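Local coordinates for ABC-type branched-chain amino acid transport systems periplasmic component-like protein (Thermomonospora curvata, PDB 4N03), which probably binds fatty acids such as palmitic acid and delivers them to an ABC-type importer as its extracytoplasmic substrate-binding component, at residues V23-G28 with C71-E76; V78-G83 with Y93-N98; K123-P128 with N341-E346. All coordinates share one frame; numbering follows the deposited sequence. Where two conformers were deposited one is given.

Contact 1 of 3, residues V23-G28 with C71-E76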
loop_
_atom_site.group_PDB
_atom_site.type_symbol
_atom_site.label_atom_id
_atom_site.label_comp_id
_atom_site.label_asym_id
_atom_site.label_seq_id
_atom_site.Cartn_x
_atom_site.Cartn_y
_atom_site.Cartn_z
ATOM N N VAL A 23 22.440 -19.423 16.974
ATOM C CA VAL A 23 21.178 -18.903 16.495
ATOM C C VAL A 23 20.477 -19.964 15.664
ATOM O O VAL A 23 21.018 -20.516 14.726
ATOM C CB VAL A 23 21.395 -17.596 15.696
ATOM C CG1 VAL A 23 20.098 -17.152 15.046
ATOM C CG2 VAL A 23 22.026 -16.529 16.572
ATOM N N LYS A 24 19.218 -20.241 16.028
ATOM C CA LYS A 24 18.408 -21.165 15.255
ATOM C C LYS A 24 18.093 -20.580 13.877
ATOM O O LYS A 24 17.817 -19.403 13.746
ATOM C CB LYS A 24 17.105 -21.493 15.992
ATOM C CG LYS A 24 17.268 -22.255 17.297
ATOM C CD LYS A 24 15.948 -22.316 18.061
ATOM C CE LYS A 24 16.074 -22.959 19.426
ATOM N NZ LYS A 24 14.948 -22.487 20.274
ATOM N N GLN A 25 18.202 -21.424 12.856
ATOM C CA GLN A 25 18.090 -20.984 11.474
ATOM C C GLN A 25 16.899 -21.659 10.779
ATOM O O GLN A 25 16.939 -22.833 10.515
ATOM C CB GLN A 25 19.395 -21.290 10.733
ATOM C CG GLN A 25 20.628 -20.624 11.369
ATOM C CD GLN A 25 21.975 -20.931 10.720
ATOM O OE1 GLN A 25 22.903 -20.167 10.945
ATOM N NE2 GLN A 25 22.116 -21.991 10.001
ATOM N N GLY A 26 15.910 -20.861 10.401
ATOM C CA GLY A 26 14.780 -21.378 9.645
ATOM C C GLY A 26 15.062 -21.410 8.173
ATOM O O GLY A 26 16.207 -21.204 7.717
ATOM N N PRO A 27 14.026 -21.667 7.379
ATOM C CA PRO A 27 14.190 -21.620 5.911
ATOM C C PRO A 27 14.769 -20.295 5.439
ATOM O O PRO A 27 14.416 -19.245 5.935
ATOM C CB PRO A 27 12.759 -21.861 5.394
ATOM C CG PRO A 27 12.026 -22.437 6.522
ATOM C CD PRO A 27 12.638 -21.937 7.782
ATOM N N GLY A 28 15.671 -20.366 4.466
ATOM C CA GLY A 28 16.284 -19.178 3.962
ATOM C C GLY A 28 17.403 -18.591 4.827
ATOM O O GLY A 28 18.001 -17.605 4.446
ATOM N N CYS A 71 22.682 -10.158 13.006
ATOM C CA CYS A 71 23.175 -11.408 13.607
ATOM C C CYS A 71 24.412 -11.873 12.783
ATOM O O CYS A 71 24.633 -13.062 12.629
ATOM C CB CYS A 71 21.973 -12.453 13.711
ATOM S SG CYS A 71 21.609 -12.915 15.437
ATOM N N GLY A 72 25.195 -10.927 12.224
ATOM C CA GLY A 72 26.334 -11.233 11.376
ATOM C C GLY A 72 26.034 -11.855 10.023
ATOM O O GLY A 72 26.942 -12.378 9.313
ATOM N N ARG A 73 24.766 -11.788 9.619
ATOM C CA ARG A 73 24.314 -12.365 8.396
ATOM C C ARG A 73 23.861 -11.269 7.422
ATOM O O ARG A 73 23.218 -10.284 7.790
ATOM C CB ARG A 73 23.147 -13.315 8.681
ATOM C CG ARG A 73 23.589 -14.562 9.453
ATOM C CD ARG A 73 22.385 -15.339 9.968
ATOM N NE ARG A 73 22.736 -16.564 10.650
ATOM C CZ ARG A 73 23.195 -16.639 11.889
ATOM N NH1 ARG A 73 23.338 -15.586 12.633
ATOM N NH2 ARG A 73 23.446 -17.830 12.406
ATOM N N THR A 74 24.228 -11.469 6.167
ATOM C CA THR A 74 23.859 -10.542 5.097
ATOM C C THR A 74 22.434 -10.818 4.635
ATOM O O THR A 74 22.085 -11.944 4.430
ATOM C CB THR A 74 24.821 -10.660 3.888
ATOM O OG1 THR A 74 24.669 -11.930 3.244
ATOM C CG2 THR A 74 26.232 -10.539 4.287
ATOM N N ILE A 75 21.692 -9.754 4.405
ATOM C CA ILE A 75 20.329 -9.887 3.880
ATOM C C ILE A 75 20.398 -9.929 2.356
ATOM O O ILE A 75 21.022 -9.054 1.737
ATOM C CB ILE A 75 19.449 -8.714 4.348
ATOM C CG1 ILE A 75 19.281 -8.764 5.865
ATOM C CG2 ILE A 75 18.092 -8.763 3.649
ATOM C CD1 ILE A 75 18.531 -7.594 6.453
ATOM N N GLU A 76 19.798 -10.950 1.750
ATOM C CA GLU A 76 19.684 -11.126 0.301
ATOM C C GLU A 76 18.202 -11.188 -0.050
ATOM O O GLU A 76 17.522 -12.138 0.357
ATOM C CB GLU A 76 20.304 -12.473 -0.119
ATOM C CG GLU A 76 20.141 -12.886 -1.587
ATOM C CD GLU A 76 20.575 -14.323 -1.866
ATOM O OE1 GLU A 76 21.593 -14.766 -1.292
ATOM O OE2 GLU A 76 19.912 -15.013 -2.670
#
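The side-chain amide of Gln-25 meets the guanidinium of Arg-73 through one nearly straight hydrogen bond: Arg-73 NH2 donates to Gln-25 OE1 at 2.8 Å, with an N-H...O angle of 176°. The oxygen lies in the guanidinium plane, at its edge, and uses a lone pair in its own carbonyl plane, although the two flat groups stand almost perpendicular (86° apart). With the Gln-25 chain extended beyond CG, the amide is carried across to the arginine. Val-23 covers one face of the same guanidinium with CG1, its CB lying 3.9 Å from Arg-73 NH2. Its other methyl, CG2, packs 3.8 Å from Cys-71 SG, so one valine serves both the charged plate and the sulfur.

Further bonds fix the rotation of the buried guanidinium: Arg-73 NH1 forms a salt bridge with Asp-21 and a weak bond back to Cys-71 O (2.8 Å, bent to 115°), while NE donates to the carbonyl of Thr-30. Asp-21 also accepts from the backbone N of Val-23, tying the charge to the valine that covers it. Cys-71 is in turn locked by its disulfide to Cys-329. Leu-334 touches Val-23, Cys-71 and Arg-73, and strand 24-25 pairs in parallel with strand 333-334. A buried arginine and a disulfide thus join the N-terminal segment to the start of strand 74-81, at the edge of a parallel sheet of the periplasmic-binding-protein fold.

Contact 2 of 3, residues V78-G83 with Y93-N98; sequences VVRDHG and YTELNN
Strand-to-helix packing joins these segments: the edge strand 74-81 of the four-stranded parallel sheet turns Val-78 and Arg-80 toward the C-terminal part of helix 86-96, with an apolar contact inside and a loose ionic one at the rim. The evidence for the first is Val-78 CG2 against Leu-96 CD2 at 3.5 Å, a tightness that is doubtful because Val-78 has a second conformer. That methyl sits between the backbone N and the carbonyl carbon (chi1 -56°), and the two side chains lie alongside each other, running in opposite senses. Arg-80 CG grazes Leu-96 CD2 at 4.5 Å.

The bend of Arg-80 at chi2 (-76°) turns the rest of its chain toward Glu-95, whose side chain it crosses at about a right angle. Glu-95 OE2 comes to the guanidinium edge, near its plane, but stays 4.0 Å from Arg-80 NE, and the planes are 55° apart. This is a long salt bridge without a hydrogen bond; both residues have two conformers, consistent with a mobile pair. At the end of the strand, Asp-81 OD1 accepts from Gly-83 N at 2.9 Å, an Asx turn that leads the chain toward the helix. Ile-92 touches Arg-80 and His-82 one turn back along the helix. Strand 74-81, helix 86-96 and the parallel strand 103-107 thus form a right-handed beta-alpha-beta crossover, the repeating element of Rossmann-like alpha/beta domains.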
loop_
_atom_site.group_PDB
_atom_site.type_symbol
_atom_site.label_atom_id
_atom_site.label_comp_id
_atom_site.label_asym_id
_atom_site.label_seq_id
_atom_site.Cartn_x
_atom_site.Cartn_y
_atom_site.Cartn_z
ATOM N N VAL A 78 15.481 -11.757 -2.880
ATOM C CA VAL A 78 15.200 -12.266 -4.203
ATOM C C VAL A 78 13.874 -11.720 -4.680
ATOM O O VAL A 78 12.928 -11.616 -3.913
ATOM C CB VAL A 78 15.227 -13.797 -4.294
ATOM C CG1 VAL A 78 16.557 -14.319 -3.799
ATOM C CG2 VAL A 78 14.115 -14.450 -3.521
ATOM N N VAL A 79 13.877 -11.288 -5.934
ATOM C CA VAL A 79 12.780 -10.518 -6.484
ATOM C C VAL A 79 12.123 -11.260 -7.607
ATOM O O VAL A 79 12.798 -11.651 -8.557
ATOM C CB VAL A 79 13.224 -9.120 -6.983
ATOM C CG1 VAL A 79 12.079 -8.366 -7.615
ATOM C CG2 VAL A 79 13.836 -8.335 -5.860
ATOM N N ARG A 80 10.795 -11.412 -7.514
ATOM C CA ARG A 80 9.971 -11.994 -8.566
ATOM C C ARG A 80 8.861 -11.030 -8.982
ATOM O O ARG A 80 8.309 -10.303 -8.163
ATOM C CB ARG A 80 9.338 -13.310 -8.145
ATOM C CG ARG A 80 10.303 -14.476 -8.056
ATOM C CD ARG A 80 10.664 -14.991 -9.434
ATOM N NE ARG A 80 11.442 -16.209 -9.303
ATOM C CZ ARG A 80 12.730 -16.236 -9.009
ATOM N NH1 ARG A 80 13.400 -15.105 -8.856
ATOM N NH2 ARG A 80 13.336 -17.400 -8.891
ATOM N N ASP A 81 8.541 -11.042 -10.268
ATOM C CA ASP A 81 7.524 -10.172 -10.886
ATOM C C ASP A 81 6.286 -10.992 -11.210
ATOM O O ASP A 81 6.342 -11.843 -12.095
ATOM C CB ASP A 81 8.110 -9.538 -12.142
ATOM C CG ASP A 81 7.134 -8.667 -12.878
ATOM O OD1 ASP A 81 6.118 -8.244 -12.308
ATOM O OD2 ASP A 81 7.360 -8.396 -14.062
ATOM N N HIS A 82 5.167 -10.763 -10.512
ATOM C CA HIS A 82 3.928 -11.430 -10.855
ATOM C C HIS A 82 3.089 -10.674 -11.859
ATOM O O HIS A 82 2.046 -11.194 -12.277
ATOM C CB HIS A 82 3.099 -11.786 -9.613
ATOM C CG HIS A 82 2.761 -10.647 -8.731
ATOM N ND1 HIS A 82 2.105 -9.509 -9.166
ATOM C CD2 HIS A 82 2.907 -10.516 -7.386
ATOM C CE1 HIS A 82 1.870 -8.734 -8.124
ATOM N NE2 HIS A 82 2.362 -9.309 -7.044
ATOM N N GLY A 83 3.471 -9.451 -12.239
ATOM C CA GLY A 83 2.800 -8.709 -13.287
ATOM C C GLY A 83 1.380 -8.279 -12.926
ATOM O O GLY A 83 0.561 -7.953 -13.779
ATOM N N TYR A 93 5.076 -17.823 -5.349
ATOM C CA TYR A 93 5.100 -18.198 -3.954
ATOM C C TYR A 93 5.678 -19.604 -3.815
ATOM O O TYR A 93 6.514 -19.863 -2.962
ATOM C CB TYR A 93 3.701 -18.090 -3.332
ATOM C CG TYR A 93 3.708 -18.421 -1.860
ATOM C CD1 TYR A 93 3.548 -19.733 -1.435
ATOM C CD2 TYR A 93 4.004 -17.470 -0.914
ATOM C CE1 TYR A 93 3.636 -20.057 -0.087
ATOM C CE2 TYR A 93 4.075 -17.789 0.434
ATOM C CZ TYR A 93 3.887 -19.090 0.840
ATOM O OH TYR A 93 3.999 -19.389 2.167
ATOM N N THR A 94 5.238 -20.524 -4.643
ATOM C CA THR A 94 5.681 -21.912 -4.477
ATOM C C THR A 94 7.159 -22.059 -4.850
ATOM O O THR A 94 7.817 -22.973 -4.351
ATOM C CB THR A 94 4.838 -22.862 -5.278
ATOM O OG1 THR A 94 5.004 -22.567 -6.630
ATOM C CG2 THR A 94 3.399 -22.749 -4.986
ATOM N N GLU A 95 7.689 -21.163 -5.679
ATOM C CA GLU A 95 9.123 -21.149 -6.011
ATOM C C GLU A 95 9.994 -20.549 -4.917
ATOM O O GLU A 95 11.225 -20.767 -4.877
ATOM C CB GLU A 95 9.360 -20.294 -7.239
ATOM C CG GLU A 95 8.800 -20.769 -8.548
ATOM C CD GLU A 95 9.178 -19.793 -9.654
ATOM O OE1 GLU A 95 8.404 -18.835 -9.952
ATOM O OE2 GLU A 95 10.306 -19.926 -10.181
ATOM N N LEU A 96 9.395 -19.742 -4.054
ATOM C CA LEU A 96 10.159 -19.074 -3.027
ATOM C C LEU A 96 9.992 -19.728 -1.682
ATOM O O LEU A 96 10.867 -19.553 -0.847
ATOM C CB LEU A 96 9.676 -17.632 -2.854
ATOM C CG LEU A 96 9.920 -16.675 -3.996
ATOM C CD1 LEU A 96 9.222 -15.368 -3.652
ATOM C CD2 LEU A 96 11.400 -16.479 -4.184
ATOM N N ASN A 97 8.866 -20.413 -1.403
ATOM C CA ASN A 97 8.458 -20.584 -0.009
ATOM C C ASN A 97 9.367 -21.465 0.812
ATOM O O ASN A 97 9.418 -21.346 2.015
ATOM C CB ASN A 97 6.991 -21.015 0.140
ATOM C CG ASN A 97 6.712 -22.411 -0.392
ATOM O OD1 ASN A 97 7.299 -22.843 -1.375
ATOM N ND2 ASN A 97 5.763 -23.113 0.239
ATOM N N ASN A 98 10.081 -22.372 0.166
ATOM C CA ASN A 98 10.920 -23.245 0.943
ATOM C C ASN A 98 12.319 -22.679 1.138
ATOM O O ASN A 98 13.129 -23.265 1.851
ATOM C CB ASN A 98 10.871 -24.679 0.414
ATOM C CG ASN A 98 9.479 -25.343 0.646
ATOM O OD1 ASN A 98 8.839 -25.191 1.714
ATOM N ND2 ASN A 98 9.009 -26.063 -0.357
#

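Contact 3 of 3, residues K123-P128 with N341-E346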
loop_
_atom_site.group_PDB
_atom_site.type_symbol
_atom_site.label_atom_id
_atom_site.label_comp_id
_atom_site.label_asym_id
_atom_site.label_seq_id
_atom_site.Cartn_x
_atom_site.Cartn_y
_atom_site.Cartn_z
ATOM N N LYS A 123 3.671 -20.467 7.968
ATOM C CA LYS A 123 4.036 -19.473 8.976
ATOM C C LYS A 123 4.921 -18.370 8.377
ATOM O O LYS A 123 5.865 -17.885 9.005
ATOM C CB LYS A 123 4.707 -20.130 10.189
ATOM C CG LYS A 123 3.816 -21.168 10.871
ATOM C CD LYS A 123 4.494 -21.783 12.079
ATOM C CE LYS A 123 3.523 -22.429 13.052
ATOM N NZ LYS A 123 2.496 -23.337 12.471
HETATM N N MSE A 124 4.572 -17.925 7.183
HETATM C CA MSE A 124 5.412 -16.991 6.411
HETATM C C MSE A 124 5.057 -15.574 6.754
HETATM O O MSE A 124 4.008 -15.084 6.353
HETATM C CB MSE A 124 5.141 -17.241 4.920
HETATM C CG MSE A 124 6.033 -16.374 3.990
HETATM SE SE MSE A 124 7.887 -16.923 4.009
HETATM C CE MSE A 124 7.669 -18.265 2.561
ATOM N N PHE A 125 5.959 -14.866 7.447
ATOM C CA PHE A 125 5.734 -13.462 7.703
ATOM C C PHE A 125 5.720 -12.711 6.415
ATOM O O PHE A 125 6.713 -12.755 5.670
ATOM C CB PHE A 125 6.826 -12.921 8.662
ATOM C CG PHE A 125 6.712 -11.469 9.016
ATOM C CD1 PHE A 125 5.484 -10.829 9.130
ATOM C CD2 PHE A 125 7.871 -10.710 9.242
ATOM C CE1 PHE A 125 5.405 -9.492 9.454
ATOM C CE2 PHE A 125 7.753 -9.385 9.608
ATOM C CZ PHE A 125 6.547 -8.760 9.684
ATOM N N THR A 126 4.633 -12.035 6.089
ATOM C CA THR A 126 4.381 -11.385 4.840
ATOM C C THR A 126 3.944 -9.967 5.096
ATOM O O THR A 126 2.993 -9.773 5.873
ATOM C CB THR A 126 3.321 -12.182 4.059
ATOM O OG1 THR A 126 3.739 -13.524 3.873
ATOM C CG2 THR A 126 3.066 -11.578 2.735
ATOM N N ILE A 127 4.578 -8.995 4.419
ATOM C CA ILE A 127 4.185 -7.624 4.500
ATOM C C ILE A 127 3.686 -7.180 3.150
ATOM O O ILE A 127 4.488 -6.871 2.225
ATOM C CB ILE A 127 5.314 -6.681 4.969
ATOM C CG1 ILE A 127 5.985 -7.178 6.230
ATOM C CG2 ILE A 127 4.801 -5.252 5.107
ATOM C CD1 ILE A 127 7.260 -6.440 6.609
ATOM N N PRO A 128 2.369 -7.194 2.943
ATOM C CA PRO A 128 1.853 -6.770 1.630
ATOM C C PRO A 128 1.967 -5.274 1.361
ATOM O O PRO A 128 1.993 -4.463 2.267
ATOM C CB PRO A 128 0.359 -7.141 1.715
ATOM C CG PRO A 128 0.231 -8.067 2.861
ATOM C CD PRO A 128 1.277 -7.640 3.818
ATOM N N ASN A 341 7.012 -13.742 16.267
ATOM C CA ASN A 341 6.811 -13.327 17.658
ATOM C C ASN A 341 7.567 -12.026 17.942
ATOM O O ASN A 341 7.077 -11.166 18.636
ATOM C CB ASN A 341 7.244 -14.466 18.572
ATOM C CG ASN A 341 6.249 -15.615 18.579
ATOM O OD1 ASN A 341 5.134 -15.477 18.115
ATOM N ND2 ASN A 341 6.699 -16.726 19.036
ATOM N N ALA A 342 8.749 -11.840 17.344
ATOM C CA ALA A 342 9.493 -10.580 17.445
ATOM C C ALA A 342 8.672 -9.448 16.834
ATOM O O ALA A 342 8.508 -8.396 17.431
ATOM C CB ALA A 342 10.849 -10.685 16.760
ATOM N N HIS A 343 8.114 -9.671 15.637
ATOM C CA HIS A 343 7.309 -8.645 15.004
ATOM C C HIS A 343 6.083 -8.259 15.870
ATOM O O HIS A 343 5.789 -7.101 16.111
ATOM C CB HIS A 343 6.809 -9.130 13.631
ATOM C CG HIS A 343 5.893 -8.150 12.998
ATOM N ND1 HIS A 343 6.248 -6.863 12.676
ATOM C CD2 HIS A 343 4.565 -8.251 12.742
ATOM C CE1 HIS A 343 5.199 -6.226 12.189
ATOM N NE2 HIS A 343 4.158 -7.054 12.223
ATOM N N ARG A 344 5.351 -9.263 16.327
ATOM C CA ARG A 344 4.046 -9.079 16.998
ATOM C C ARG A 344 4.203 -8.645 18.435
ATOM O O ARG A 344 3.178 -8.499 19.127
ATOM C CB ARG A 344 3.209 -10.340 16.953
ATOM C CG ARG A 344 2.759 -10.743 15.562
ATOM C CD ARG A 344 1.455 -10.168 15.169
ATOM N NE ARG A 344 1.110 -10.364 13.774
ATOM C CZ ARG A 344 0.629 -9.413 12.997
ATOM N NH1 ARG A 344 0.407 -8.210 13.443
ATOM N NH2 ARG A 344 0.299 -9.701 11.748
ATOM N N SER A 345 5.434 -8.482 18.909
ATOM C CA SER A 345 5.722 -7.876 20.204
ATOM C C SER A 345 5.697 -6.369 20.181
ATOM O O SER A 345 5.679 -5.752 21.240
ATOM C CB SER A 345 7.018 -8.425 20.780
ATOM O OG SER A 345 8.156 -7.873 20.116
ATOM N N GLU A 346 5.605 -5.763 18.997
ATOM C CA GLU A 346 5.710 -4.287 18.869
ATOM C C GLU A 346 4.387 -3.620 18.865
ATOM O O GLU A 346 3.604 -3.733 17.877
ATOM C CB GLU A 346 6.461 -3.991 17.555
ATOM C CG GLU A 346 6.612 -2.523 17.233
ATOM C CD GLU A 346 7.342 -1.776 18.315
ATOM O OE1 GLU A 346 6.721 -1.190 19.201
ATOM O OE2 GLU A 346 8.596 -1.755 18.300
#
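One face of the His-343 imidazole is covered by the far end of the Phe-125 ring, whose CZ stands 3.4 Å above the imidazole plane, over its centre. The rings form an oblique aromatic pair, their planes tilted by 34° and their centroids 4.5 Å apart. CE1 of Phe-125 leans toward His-343 CD2 (3.6 Å), while CE2 of Phe-125 lies near His-343 CB (4.1 Å). Both side chains hold CG anti to the backbone N (chi1 -180° for Phe-125 and 175° for His-343), which reaches the two rings out from strand and helix until they meet; the side chains as a whole cross at about a right angle.

His-343 NE2 is hydrogen-bonded to Gln-142 OE1, and the ring of Phe-359 also meets that of His-343. His-343 CD2 in turn lies 4.0 Å over a face of the Arg-344 guanidinium, offset toward its rim. The pair joins strand 126-129, the other edge of the four-stranded parallel sheet in this periplasmic-binding-protein fold, to the C-terminal end of helix 336-343. An alanine in place of His-343 would probably open a gap beneath Phe-125 CZ, leaving that ring less restrained and Gln-142 OE1 without its imidazole partner.

Hydrogen bonds shape the backbone on both sides. Thr-126 OG1 donates to the carbonyl O of Met-124, here selenomethionine, at 2.9 Å from above the carbonyl plane. Starting at the last helical residue, a type I turn runs from His-343 to Glu-346, and Ser-345 OG binds Ala-342 O at 2.8 Å.

All three contacts attach to the four-stranded parallel sheet ordered 74-81, 33-40, 103-107, 126-129. Contacts 1 and 2 share edge strand 74-81, whereas contact 3 uses the opposite edge strand, 126-129. They follow in series along the chain, although the partner segment 341-346 returns over two hundred residues later. Centres lie about 19 Å apart for contacts 1 and 2 and for 2 and 3, and about 16 Å for 1 and 3. Pro-27 CB touches Asn-98 O at 3.8 Å, and Asn-97 CA meets Met-124 CE at 3.6 Å, so contact 2 bridges the others. Together they tie the N-terminal segment and late helix 336-343 to one lobe; the palmitic acid lies about 12 Å from the His-343 side chain.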